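Local coordinates for nucleoprotein (Sendai virus, PDB 6M7D) that coats the viral genomic RNA as a helical nucleocapsid, one subunit per six nucleotides, shielding it from nucleases and presenting it as template for transcription and replication, at residues A[374-379]-A[393-398]. Sequence-based numbering, arbitrary orientation.
Sequences SKISSA and RLRHHL
Residues 374-379, in the loop between helices 359-370 and 381-384, pass beside helix 388-401, and the backbones stay well apart, 8.7 Å from Ile376 CA to Arg395 CA. Side chains alone bridge the gap. Ile376 gives the largest single share of the contact. Its CG1 lies anti to the carbonyl carbon (chi1 -63°) and CD1 continues outward in an extended arm (chi2 170°). This methyl rests against the groove between Leu394 and Leu398, one helical turn apart. The Ile376 side chain meets Leu394 tip to tip, with Ile376 CD1 3.9 Å from Leu394 CD2. It crosses Leu398 obliquely, and here Ile376 CD1 is 3.5 Å from Leu398 CD1. The aliphatic start of Arg395 adds a third contact, with Arg395 CG 4.0 Å from Ile376 CD1. Lys375 adds a looser touch. Its chain is extended beyond CG, and Lys375 CE comes 4.1 Å from both Leu398 CD1 and Leu398 CD2. Further along the loop, Ser377 OG accepts from Ala379 N in an ST turn. Ser374 N forms a hydrogen bond with Asp371 OD2, and Leu398 also touches Ala372. The contact joins this loop to helix 388-401, about 19 Å from the RNA at nearest atoms. It is small, surface-lying and apolar, without directional bonds.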
ATOM      1  N   SER A 374      12.646  31.477  13.869  1.00  4.57           N
ATOM      2  CA  SER A 374      11.471  31.070  13.053  1.00  4.57           C
ATOM      3  C   SER A 374      10.826  29.772  13.554  1.00  4.57           C
ATOM      4  O   SER A 374       9.582  29.703  13.558  1.00  4.57           O
ATOM      5  CB  SER A 374      11.865  30.935  11.605  1.00  4.57           C
ATOM      6  OG  SER A 374      12.097  32.207  11.021  1.00  4.57           O
ATOM      7  N   LYS A 375      11.634  28.801  13.986  1.00  3.87           N
ATOM      8  CA  LYS A 375      11.113  27.488  14.323  1.00  3.87           C
ATOM      9  C   LYS A 375      10.816  27.310  15.801  1.00  3.87           C
ATOM     10  O   LYS A 375      10.545  26.187  16.225  1.00  3.87           O
ATOM     11  CB  LYS A 375      12.083  26.406  13.865  1.00  3.87           C
ATOM     12  CG  LYS A 375      13.398  26.379  14.577  1.00  3.87           C
ATOM     13  CD  LYS A 375      14.360  25.529  13.801  1.00  3.87           C
ATOM     14  CE  LYS A 375      15.653  25.364  14.529  1.00  3.87           C
ATOM     15  NZ  LYS A 375      16.630  24.649  13.689  1.00  3.87           N
ATOM     16  N   ILE A 376      10.866  28.369  16.595  1.00  4.44           N
ATOM     17  CA  ILE A 376      10.436  28.325  17.984  1.00  4.44           C
ATOM     18  C   ILE A 376       9.138  29.103  18.094  1.00  4.44           C
ATOM     19  O   ILE A 376       9.042  30.236  17.611  1.00  4.44           O
ATOM     20  CB  ILE A 376      11.505  28.899  18.926  1.00  4.44           C
ATOM     21  CG1 ILE A 376      12.773  28.064  18.863  1.00  4.44           C
ATOM     22  CG2 ILE A 376      10.990  28.933  20.346  1.00  4.44           C
ATOM     23  CD1 ILE A 376      13.922  28.695  19.577  1.00  4.44           C
ATOM     24  N   SER A 377       8.142  28.498  18.726  1.00  8.33           N
ATOM     25  CA  SER A 377       6.815  29.080  18.837  1.00  8.33           C
ATOM     26  C   SER A 377       6.560  29.492  20.275  1.00  8.33           C
ATOM     27  O   SER A 377       7.033  28.835  21.205  1.00  8.33           O
ATOM     28  CB  SER A 377       5.746  28.091  18.385  1.00  8.33           C
ATOM     29  OG  SER A 377       5.193  27.418  19.499  1.00  8.33           O
ATOM     30  N   SER A 378       5.820  30.582  20.453  1.00 12.04           N
ATOM     31  CA  SER A 378       5.371  30.976  21.779  1.00 12.04           C
ATOM     32  C   SER A 378       4.083  30.281  22.183  1.00 12.04           C
ATOM     33  O   SER A 378       3.622  30.478  23.310  1.00 12.04           O
ATOM     34  CB  SER A 378       5.181  32.489  21.834  1.00 12.04           C
ATOM     35  OG  SER A 378       4.221  32.912  20.884  1.00 12.04           O
ATOM     36  N   ALA A 379       3.503  29.473  21.296  1.00 12.10           N
ATOM     37  CA  ALA A 379       2.210  28.856  21.566  1.00 12.10           C
ATOM     38  C   ALA A 379       2.271  27.932  22.773  1.00 12.10           C
ATOM     39  O   ALA A 379       1.373  27.936  23.622  1.00 12.10           O
ATOM     40  CB  ALA A 379       1.734  28.096  20.330  1.00 12.10           C
ATOM     41  N   ARG A 393      18.827  29.757  26.313  1.00  8.34           N
ATOM     42  CA  ARG A 393      19.625  28.504  26.373  1.00  8.34           C
ATOM     43  C   ARG A 393      19.235  27.603  25.196  1.00  8.34           C
ATOM     44  O   ARG A 393      20.141  27.017  24.581  1.00  8.34           O
ATOM     45  CB  ARG A 393      19.390  27.810  27.717  1.00  8.34           C
ATOM     46  CG  ARG A 393      20.613  27.076  28.245  1.00  8.34           C
ATOM     47  CD  ARG A 393      21.841  27.955  28.123  1.00  8.34           C
ATOM     48  NE  ARG A 393      23.071  27.179  28.097  1.00  8.34           N
ATOM     49  CZ  ARG A 393      24.223  27.624  27.614  1.00  8.34           C
ATOM     50  NH1 ARG A 393      24.299  28.843  27.110  1.00  8.34           N
ATOM     51  NH2 ARG A 393      25.292  26.849  27.631  1.00  8.34           N
ATOM     52  N   LEU A 394      17.936  27.527  24.888  1.00  6.21           N
ATOM     53  CA  LEU A 394      17.436  26.700  23.756  1.00  6.21           C
ATOM     54  C   LEU A 394      18.020  27.220  22.439  1.00  6.21           C
ATOM     55  O   LEU A 394      18.473  26.395  21.628  1.00  6.21           O
ATOM     56  CB  LEU A 394      15.906  26.762  23.727  1.00  6.21           C
ATOM     57  CG  LEU A 394      15.252  26.099  22.515  1.00  6.21           C
ATOM     58  CD1 LEU A 394      15.652  24.635  22.416  1.00  6.21           C
ATOM     59  CD2 LEU A 394      13.741  26.236  22.567  1.00  6.21           C
ATOM     60  N   ARG A 395      18.040  28.544  22.267  1.00  6.46           N
ATOM     61  CA  ARG A 395      18.588  29.184  21.040  1.00  6.46           C
ATOM     62  C   ARG A 395      20.078  28.851  20.933  1.00  6.46           C
ATOM     63  O   ARG A 395      20.538  28.554  19.819  1.00  6.46           O
ATOM     64  CB  ARG A 395      18.332  30.693  21.076  1.00  6.46           C
ATOM     65  CG  ARG A 395      16.921  31.076  20.655  1.00  6.46           C
ATOM     66  CD  ARG A 395      16.493  32.422  21.197  1.00  6.46           C
ATOM     67  NE  ARG A 395      15.044  32.551  21.204  1.00  6.46           N
ATOM     68  CZ  ARG A 395      14.375  33.430  21.940  1.00  6.46           C
ATOM     69  NH1 ARG A 395      15.030  34.259  22.735  1.00  6.46           N
ATOM     70  NH2 ARG A 395      13.056  33.475  21.881  1.00  6.46           N
ATOM     71  N   HIS A 396      20.786  28.877  22.065  1.00  7.58           N
ATOM     72  CA  HIS A 396      22.235  28.547  22.092  1.00  7.58           C
ATOM     73  C   HIS A 396      22.435  27.091  21.658  1.00  7.58           C
ATOM     74  O   HIS A 396      23.401  26.826  20.921  1.00  7.58           O
ATOM     75  CB  HIS A 396      22.817  28.808  23.486  1.00  7.58           C
ATOM     76  CG  HIS A 396      24.140  28.156  23.706  1.00  7.58           C
ATOM     77  ND1 HIS A 396      25.333  28.825  23.520  1.00  7.58           N
ATOM     78  CD2 HIS A 396      24.465  26.901  24.081  1.00  7.58           C
ATOM     79  CE1 HIS A 396      26.335  28.012  23.777  1.00  7.58           C
ATOM     80  NE2 HIS A 396      25.829  26.825  24.123  1.00  7.58           N
ATOM     81  N   HIS A 397      21.555  26.191  22.110  1.00  6.86           N
ATOM     82  CA  HIS A 397      21.659  24.749  21.762  1.00  6.86           C
ATOM     83  C   HIS A 397      21.395  24.574  20.266  1.00  6.86           C
ATOM     84  O   HIS A 397      22.145  23.827  19.619  1.00  6.86           O
ATOM     85  CB  HIS A 397      20.660  23.916  22.575  1.00  6.86           C
ATOM     86  CG  HIS A 397      20.845  23.989  24.054  1.00  6.86           C
ATOM     87  ND1 HIS A 397      22.091  24.039  24.643  1.00  6.86           N
ATOM     88  CD2 HIS A 397      19.949  23.992  25.063  1.00  6.86           C
ATOM     89  CE1 HIS A 397      21.954  24.086  25.951  1.00  6.86           C
ATOM     90  NE2 HIS A 397      20.649  24.058  26.234  1.00  6.86           N
ATOM     91  N   LEU A 398      20.387  25.276  19.745  1.00  6.30           N
ATOM     92  CA  LEU A 398      20.023  25.184  18.307  1.00  6.30           C
ATOM     93  C   LEU A 398      21.200  25.672  17.460  1.00  6.30           C
ATOM     94  O   LEU A 398      21.498  25.024  16.440  1.00  6.30           O
ATOM     95  CB  LEU A 398      18.776  26.040  18.066  1.00  6.30           C
ATOM     96  CG  LEU A 398      17.488  25.499  18.683  1.00  6.30           C
ATOM     97  CD1 LEU A 398      16.325  26.444  18.424  1.00  6.30           C
ATOM     98  CD2 LEU A 398      17.177  24.111  18.148  1.00  6.30           C
TER